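Local coordinates for flagellar hook protein FlgE (Caulobacter crescentus CB15, PDB 5AY6) that forms, as the hook protein of the bacterial flagellum, the hook that probably acts as a universal joint between rotary motor and filament, at residues N44-G56 with Y67-A79. Sequence-based numbering, arbitrary orientation.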
loop_
_atom_site.group_PDB
_atom_site.type_symbol
_atom_site.label_atom_id
_atom_site.label_comp_id
_atom_site.label_asym_id
_atom_site.label_seq_id
_atom_site.Cartn_x
_atom_site.Cartn_y
_atom_site.Cartn_z
ATOM N N ASN A 44 1.213 -17.534 32.312
ATOM C CA ASN A 44 0.504 -16.272 32.486
ATOM C C ASN A 44 -0.494 -16.040 31.357
ATOM O O ASN A 44 -0.184 -16.294 30.192
ATOM C CB ASN A 44 1.493 -15.109 32.566
ATOM C CG ASN A 44 2.440 -15.234 33.743
ATOM O OD1 ASN A 44 2.050 -15.681 34.822
ATOM N ND2 ASN A 44 3.695 -14.848 33.538
ATOM N N SER A 45 -1.689 -15.565 31.701
ATOM C CA SER A 45 -2.735 -15.335 30.706
ATOM C C SER A 45 -2.787 -13.874 30.273
ATOM O O SER A 45 -2.525 -12.971 31.068
ATOM C CB SER A 45 -4.102 -15.749 31.249
ATOM O OG SER A 45 -4.703 -14.667 31.939
ATOM N N HIS A 46 -3.140 -13.649 29.011
ATOM C CA HIS A 46 -3.235 -12.298 28.469
ATOM C C HIS A 46 -4.485 -12.112 27.618
ATOM O O HIS A 46 -5.069 -13.076 27.130
ATOM C CB HIS A 46 -2.013 -11.961 27.609
ATOM C CG HIS A 46 -0.700 -12.347 28.218
ATOM N ND1 HIS A 46 0.148 -11.434 28.788
ATOM C CD2 HIS A 46 -0.086 -13.555 28.317
ATOM C CE1 HIS A 46 1.235 -12.056 29.230
ATOM N NE2 HIS A 46 1.110 -13.340 28.955
ATOM N N ASN A 47 -4.878 -10.856 27.444
ATOM C CA ASN A 47 -5.794 -10.480 26.379
ATOM C C ASN A 47 -5.007 -9.681 25.349
ATOM O O ASN A 47 -4.308 -8.725 25.697
ATOM C CB ASN A 47 -6.972 -9.664 26.909
ATOM C CG ASN A 47 -7.826 -10.438 27.896
ATOM O OD1 ASN A 47 -7.890 -11.665 27.856
ATOM N ND2 ASN A 47 -8.485 -9.717 28.793
ATOM N N TYR A 48 -5.106 -10.079 24.088
ATOM C CA TYR A 48 -4.319 -9.450 23.035
ATOM C C TYR A 48 -5.184 -8.860 21.934
ATOM O O TYR A 48 -6.245 -9.390 21.613
ATOM C CB TYR A 48 -3.349 -10.458 22.405
ATOM C CG TYR A 48 -2.164 -10.844 23.257
ATOM C CD1 TYR A 48 -1.231 -9.896 23.656
ATOM C CD2 TYR A 48 -1.955 -12.167 23.628
ATOM C CE1 TYR A 48 -0.139 -10.248 24.420
ATOM C CE2 TYR A 48 -0.865 -12.529 24.390
ATOM C CZ TYR A 48 0.039 -11.565 24.783
ATOM O OH TYR A 48 1.127 -11.921 25.544
ATOM N N ASP A 49 -4.713 -7.766 21.349
ATOM C CA ASP A 49 -5.255 -7.294 20.084
ATOM C C ASP A 49 -4.340 -7.782 18.974
ATOM O O ASP A 49 -3.115 -7.753 19.112
ATOM C CB ASP A 49 -5.378 -5.769 20.058
ATOM C CG ASP A 49 -6.617 -5.270 20.782
ATOM O OD1 ASP A 49 -7.615 -6.018 20.838
ATOM O OD2 ASP A 49 -6.589 -4.128 21.287
ATOM N N VAL A 50 -4.933 -8.256 17.887
ATOM C CA VAL A 50 -4.151 -8.701 16.746
ATOM C C VAL A 50 -4.462 -7.814 15.551
ATOM O O VAL A 50 -5.612 -7.699 15.132
ATOM C CB VAL A 50 -4.431 -10.172 16.399
ATOM C CG1 VAL A 50 -3.496 -10.642 15.282
ATOM C CG2 VAL A 50 -4.273 -11.043 17.633
ATOM N N VAL A 51 -3.432 -7.176 15.011
ATOM C CA VAL A 51 -3.620 -6.258 13.901
ATOM C C VAL A 51 -2.823 -6.715 12.687
ATOM O O VAL A 51 -1.590 -6.722 12.714
ATOM C CB VAL A 51 -3.194 -4.819 14.274
ATOM C CG1 VAL A 51 -3.487 -3.857 13.127
ATOM C CG2 VAL A 51 -3.892 -4.362 15.552
ATOM N N TYR A 52 -3.533 -7.115 11.636
ATOM C CA TYR A 52 -2.918 -7.387 10.345
ATOM C C TYR A 52 -2.860 -6.099 9.541
ATOM O O TYR A 52 -3.848 -5.373 9.473
ATOM C CB TYR A 52 -3.705 -8.431 9.556
ATOM C CG TYR A 52 -3.781 -9.805 10.177
ATOM C CD1 TYR A 52 -2.743 -10.716 10.027
ATOM C CD2 TYR A 52 -4.910 -10.207 10.876
ATOM C CE1 TYR A 52 -2.820 -11.986 10.576
ATOM C CE2 TYR A 52 -4.997 -11.474 11.428
ATOM C CZ TYR A 52 -3.950 -12.357 11.276
ATOM O OH TYR A 52 -4.036 -13.614 11.824
ATOM N N SER A 53 -1.713 -5.822 8.931
ATOM C CA SER A 53 -1.579 -4.646 8.077
ATOM C C SER A 53 -1.118 -5.011 6.672
ATOM O O SER A 53 -0.319 -5.928 6.483
ATOM C CB SER A 53 -0.608 -3.639 8.692
ATOM O OG SER A 53 -1.162 -3.063 9.860
ATOM N N SER A 54 -1.627 -4.279 5.690
ATOM C CA SER A 54 -1.180 -4.425 4.315
ATOM C C SER A 54 0.262 -3.930 4.162
ATOM O O SER A 54 0.646 -2.915 4.737
ATOM C CB SER A 54 -2.114 -3.665 3.372
ATOM O OG SER A 54 -1.494 -3.427 2.123
ATOM N N THR A 55 1.055 -4.666 3.392
ATOM C CA THR A 55 2.440 -4.294 3.130
ATOM C C THR A 55 2.559 -3.160 2.129
ATOM O O THR A 55 3.624 -2.559 1.993
ATOM C CB THR A 55 3.236 -5.477 2.575
ATOM O OG1 THR A 55 2.599 -5.936 1.375
ATOM C CG2 THR A 55 3.296 -6.610 3.588
ATOM N N GLY A 56 1.479 -2.890 1.400
ATOM C CA GLY A 56 1.514 -1.890 0.347
ATOM C C GLY A 56 2.262 -2.385 -0.878
ATOM O O GLY A 56 2.547 -1.620 -1.797
ATOM N N TYR A 67 1.677 -10.357 4.859
ATOM C CA TYR A 67 0.988 -9.349 5.654
ATOM C C TYR A 67 1.849 -8.945 6.851
ATOM O O TYR A 67 2.643 -9.744 7.349
ATOM C CB TYR A 67 -0.370 -9.874 6.142
ATOM C CG TYR A 67 -1.263 -10.439 5.055
ATOM C CD1 TYR A 67 -2.028 -9.600 4.248
ATOM C CD2 TYR A 67 -1.361 -11.812 4.850
ATOM C CE1 TYR A 67 -2.853 -10.114 3.256
ATOM C CE2 TYR A 67 -2.190 -12.334 3.857
ATOM C CZ TYR A 67 -2.931 -11.480 3.067
ATOM O OH TYR A 67 -3.755 -11.989 2.081
ATOM N N LEU A 68 1.697 -7.708 7.314
ATOM C CA LEU A 68 2.354 -7.286 8.547
ATOM C C LEU A 68 1.455 -7.635 9.726
ATOM O O LEU A 68 0.230 -7.601 9.600
ATOM C CB LEU A 68 2.651 -5.785 8.538
ATOM C CG LEU A 68 3.487 -5.247 7.376
ATOM C CD1 LEU A 68 3.782 -3.766 7.574
ATOM C CD2 LEU A 68 4.777 -6.043 7.244
ATOM N N VAL A 69 2.061 -7.966 10.864
ATOM C CA VAL A 69 1.301 -8.302 12.065
ATOM C C VAL A 69 1.828 -7.578 13.299
ATOM O O VAL A 69 3.034 -7.578 13.562
ATOM C CB VAL A 69 1.331 -9.819 12.352
ATOM C CG1 VAL A 69 0.593 -10.130 13.650
ATOM C CG2 VAL A 69 0.734 -10.602 11.200
ATOM N N ASP A 70 0.918 -6.961 14.051
ATOM C CA ASP A 70 1.237 -6.420 15.371
ATOM C C ASP A 70 0.426 -7.145 16.438
ATOM O O ASP A 70 -0.782 -7.342 16.279
ATOM C CB ASP A 70 0.950 -4.918 15.449
ATOM C CG ASP A 70 1.889 -4.092 14.589
ATOM O OD1 ASP A 70 3.118 -4.313 14.659
ATOM O OD2 ASP A 70 1.389 -3.222 13.849
ATOM N N ILE A 71 1.086 -7.546 17.518
ATOM C CA ILE A 71 0.384 -8.094 18.676
ATOM C C ILE A 71 0.429 -7.071 19.805
ATOM O O ILE A 71 1.509 -6.652 20.234
ATOM C CB ILE A 71 0.994 -9.417 19.162
ATOM C CG1 ILE A 71 1.244 -10.361 17.983
ATOM C CG2 ILE A 71 0.080 -10.067 20.195
ATOM C CD1 ILE A 71 -0.009 -10.760 17.252
ATOM N N LYS A 72 -0.742 -6.660 20.275
ATOM C CA LYS A 72 -0.814 -5.586 21.254
ATOM C C LYS A 72 -1.464 -6.031 22.558
ATOM O O LYS A 72 -2.392 -6.844 22.566
ATOM C CB LYS A 72 -1.574 -4.392 20.673
ATOM C CG LYS A 72 -0.928 -3.790 19.431
ATOM C CD LYS A 72 -1.616 -2.496 19.027
ATOM C CE LYS A 72 -0.971 -1.879 17.797
ATOM N NZ LYS A 72 -1.566 -0.550 17.471
ATOM N N GLU A 73 -0.956 -5.493 23.661
ATOM C CA GLU A 73 -1.526 -5.725 24.980
ATOM C C GLU A 73 -1.707 -4.382 25.675
ATOM O O GLU A 73 -0.737 -3.650 25.885
ATOM C CB GLU A 73 -0.634 -6.651 25.804
ATOM C CG GLU A 73 -1.212 -7.032 27.159
ATOM C CD GLU A 73 -0.351 -8.045 27.892
ATOM O OE1 GLU A 73 0.890 -8.003 27.732
ATOM O OE2 GLU A 73 -0.917 -8.886 28.625
ATOM N N ASN A 74 -2.953 -4.059 26.011
ATOM C CA ASN A 74 -3.298 -2.746 26.556
ATOM C C ASN A 74 -2.785 -1.602 25.680
ATOM O O ASN A 74 -2.311 -0.585 26.187
ATOM C CB ASN A 74 -2.753 -2.599 27.975
ATOM C CG ASN A 74 -3.175 -3.738 28.874
ATOM O OD1 ASN A 74 -4.288 -4.253 28.758
ATOM N ND2 ASN A 74 -2.287 -4.142 29.776
ATOM N N GLY A 75 -2.866 -1.785 24.365
ATOM C CA GLY A 75 -2.464 -0.757 23.425
ATOM C C GLY A 75 -0.965 -0.653 23.215
ATOM O O GLY A 75 -0.491 0.274 22.560
ATOM N N VAL A 76 -0.215 -1.601 23.770
ATOM C CA VAL A 76 1.238 -1.619 23.612
ATOM C C VAL A 76 1.690 -2.823 22.785
ATOM O O VAL A 76 1.309 -3.957 23.065
ATOM C CB VAL A 76 1.952 -1.637 24.979
ATOM C CG1 VAL A 76 3.446 -1.889 24.806
ATOM C CG2 VAL A 76 1.707 -0.326 25.719
ATOM N N ILE A 77 2.498 -2.571 21.762
ATOM C CA ILE A 77 2.995 -3.647 20.911
ATOM C C ILE A 77 4.007 -4.503 21.668
ATOM O O ILE A 77 5.061 -4.016 22.070
ATOM C CB ILE A 77 3.634 -3.091 19.624
ATOM C CG1 ILE A 77 2.594 -2.309 18.817
ATOM C CG2 ILE A 77 4.242 -4.209 18.792
ATOM C CD1 ILE A 77 3.163 -1.592 17.614
ATOM N N VAL A 78 3.679 -5.774 21.881
ATOM C CA VAL A 78 4.606 -6.680 22.554
ATOM C C VAL A 78 5.342 -7.572 21.554
ATOM O O VAL A 78 6.389 -8.129 21.869
ATOM C CB VAL A 78 3.888 -7.573 23.589
ATOM C CG1 VAL A 78 3.183 -6.715 24.625
ATOM C CG2 VAL A 78 2.903 -8.502 22.909
ATOM N N ALA A 79 4.789 -7.702 20.350
ATOM C CA ALA A 79 5.388 -8.540 19.315
ATOM C C ALA A 79 4.947 -8.078 17.932
ATOM O O ALA A 79 3.830 -7.590 17.758
ATOM C CB ALA A 79 5.022 -10.001 19.528
HETATM O O HOH W 1 -3.737 -9.012 29.125
HETATM O O HOH W 2 -4.977 -6.097 25.445
HETATM O O HOH W 3 2.469 -9.925 26.557
HETATM O O HOH W 4 -4.010 -3.997 23.340
HETATM O O HOH W 5 0.052 -4.584 11.822
#
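Glu73 carries its CG opposite the backbone N (chi1 -175°) and continues fully extended, which sends its carboxylate across to His46, whose own CG stands anti to the carbonyl carbon. There His46 ND1 donates to Glu73 OE2 over 2.8 Å; the acceptor lies in the imidazole plane and is met on its syn side, but with the donor tilted 30° out of the carboxylate plane, the two planes being 56° apart. The other ring nitrogen, NE2, bonds to Asp40, so both nitrogens are engaged and the ring's rotation is fixed. Tyr48 OH sits over the centre of one imidazole face, and a water joins that hydroxyl to Glu73 OE1. With an alanine in place of Glu73, His46 ND1 would probably lose its acceptor and Tyr48 OH its water-mediated link. Between strands 45-53 and 67-73, whose directions differ by 158°, six backbone bonds pair Asp49 with Lys72, Val51 with Asp70 and Ser53 with Leu68, the antiparallel pattern of neighbouring strands within the five-stranded sheet of the FlgE third domain. The contacts among Tyr48, Val50, Tyr52, Val69 and Ile71 are apolar: Ile71 CG2 makes an off-centre CH-pi contact with Tyr48, 4.2 Å from the ring centroid, while Ile71 CD1 meets Val50 CG1 at 4.0 Å. Val69 CG2 lies 3.7 Å from Tyr52 CD1, the two side chains running alongside each other. Leu126 touches both Tyr48 and Ile71 from a loop. On the opposite face, one water donates to Val51 O and Asp70 OD2 and accepts from Ser53 OG, which also bonds to Ser24, while Asp70 OD1 bonds to Thr80.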